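Local coordinates for YjbQ family protein (Sulfolobus tokodaii, PDB 1VE0), which binds zinc and belongs to the UPF0047 (YjbQ) family, although its cellular function is not evident from the structure alone, at the interface of chains A and B. Coordinates in Å, arbitrary orientation; residue numbers count along the deposited sequence, not the author numbering. Chains: chain A/B, hypothetical protein (ST2072).

The interface of chains A and B. Residues chain A 34-35, 100-102; chain B 3, 5, 130.
B:Lys130 reaches over from strand 124-133 of chain B and plants its ammonium group on the backbone of chain A, NZ donating to the carbonyl O of A:Ile101 at 3.0 Å. The nitrogen comes in from above the peptide plane, 42° out of it, rather than along a lone pair. The same oxygen also accepts from inside its own chain: the side-chain amide ND2 of A:Asn34 reaches it at 3.2 Å, nearly straight and in the carbonyl plane, with the oxygen lying almost in the plane of the amide. The two donors share this oxygen, yet ND2 and NZ lie 2.7 Å apart without a hydrogen bond, an unfavourable approach that makes the placing of either group somewhat doubtful.

The lysine gets there by running out from the backbone, bending at chi2 (116°) and then extending, which lays its CD 3.9 Å from CB of A:Pro100 and its CE beside A:Gly35. At the other end of the amide, OD1 of A:Asn34 faces the CG2 methyl of B:Ile3 at 3.5 Å and holds a water at 2.9 Å, which B:Ser5 OG binds in turn. With CG opposite the backbone N (chi1 178°), the amide spans from the A:Ile101 carbonyl to this water. An alanine in place of A:Asn34 would probably leave the A:Ile101 carbonyl its lysine but no in-plane donor, the water without its chain A anchor and the B:Ile3 methyl without the amide it packs on.

The patch ties the start of strand 35-41 and the end of strand 96-102 to the face of chain B presented by strands 2-11 and 124-133, and probably helps hold neighbouring subunits together in the deposited three-chain assembly.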
loop_
_atom_site.group_PDB
_atom_site.type_symbol
_atom_site.label_atom_id
_atom_site.label_comp_id
_atom_site.label_asym_id
_atom_site.label_seq_id
_atom_site.Cartn_x
_atom_site.Cartn_y
_atom_site.Cartn_z
ATOM N N ASN A 34 5.563 -1.495 -22.093
ATOM C CA ASN A 34 6.022 -2.386 -21.033
ATOM C C ASN A 34 6.458 -1.496 -19.881
ATOM O O ASN A 34 7.286 -0.602 -20.061
ATOM C CB ASN A 34 7.210 -3.216 -21.533
ATOM C CG ASN A 34 7.794 -4.139 -20.462
ATOM O OD1 ASN A 34 8.947 -4.561 -20.568
ATOM N ND2 ASN A 34 7.004 -4.471 -19.449
ATOM N N GLY A 35 5.904 -1.729 -18.697
ATOM C CA GLY A 35 6.291 -0.895 -17.574
ATOM C C GLY A 35 5.367 -0.970 -16.386
ATOM O O GLY A 35 4.807 -2.026 -16.096
ATOM N N PRO A 100 1.152 -3.697 -13.375
ATOM C CA PRO A 100 2.170 -3.792 -14.422
ATOM C C PRO A 100 1.513 -3.680 -15.789
ATOM O O PRO A 100 0.333 -3.981 -15.942
ATOM C CB PRO A 100 2.794 -5.165 -14.186
ATOM C CG PRO A 100 1.634 -5.967 -13.597
ATOM C CD PRO A 100 0.962 -4.975 -12.665
ATOM N N ILE A 101 2.293 -3.229 -16.765
ATOM C CA ILE A 101 1.834 -3.084 -18.132
ATOM C C ILE A 101 2.725 -3.998 -18.969
ATOM O O ILE A 101 3.943 -3.985 -18.812
ATOM C CB ILE A 101 2.020 -1.635 -18.644
ATOM C CG1 ILE A 101 1.245 -0.658 -17.760
ATOM C CG2 ILE A 101 1.540 -1.539 -20.093
ATOM C CD1 ILE A 101 1.485 0.804 -18.110
ATOM N N ILE A 102 2.122 -4.793 -19.845
ATOM C CA ILE A 102 2.898 -5.680 -20.696
ATOM C C ILE A 102 2.165 -5.783 -22.034
ATOM O O ILE A 102 0.942 -5.898 -22.075
ATOM C CB ILE A 102 3.073 -7.078 -20.023
ATOM C CG1 ILE A 102 4.087 -7.923 -20.801
ATOM C CG2 ILE A 102 1.750 -7.805 -19.945
ATOM C CD1 ILE A 102 5.504 -7.358 -20.784
ATOM N N ILE B 3 14.033 -2.824 -17.953
ATOM C CA ILE B 3 12.856 -3.430 -17.325
ATOM C C ILE B 3 12.982 -4.942 -17.236
ATOM O O ILE B 3 13.094 -5.620 -18.255
ATOM C CB ILE B 3 11.575 -3.132 -18.121
ATOM C CG1 ILE B 3 11.385 -1.622 -18.249
ATOM C CG2 ILE B 3 10.373 -3.786 -17.430
ATOM C CD1 ILE B 3 10.251 -1.224 -19.167
ATOM N N SER B 5 11.242 -8.494 -15.845
ATOM C CA SER B 5 9.973 -9.067 -15.423
ATOM C C SER B 5 10.201 -10.544 -15.196
ATOM O O SER B 5 10.506 -11.280 -16.139
ATOM C CB SER B 5 8.909 -8.880 -16.505
ATOM O OG SER B 5 8.772 -7.517 -16.852
ATOM N N LYS B 130 8.652 -7.150 -10.940
ATOM C CA LYS B 130 8.854 -6.276 -12.078
ATOM C C LYS B 130 9.799 -5.191 -11.604
ATOM O O LYS B 130 9.417 -4.338 -10.797
ATOM C CB LYS B 130 7.507 -5.673 -12.492
ATOM C CG LYS B 130 7.536 -4.860 -13.764
ATOM C CD LYS B 130 6.677 -5.502 -14.817
ATOM C CE LYS B 130 6.568 -4.635 -16.046
ATOM N NZ LYS B 130 6.018 -5.418 -17.171
HETATM O O HOH W 1 10.092 -6.899 -19.228
#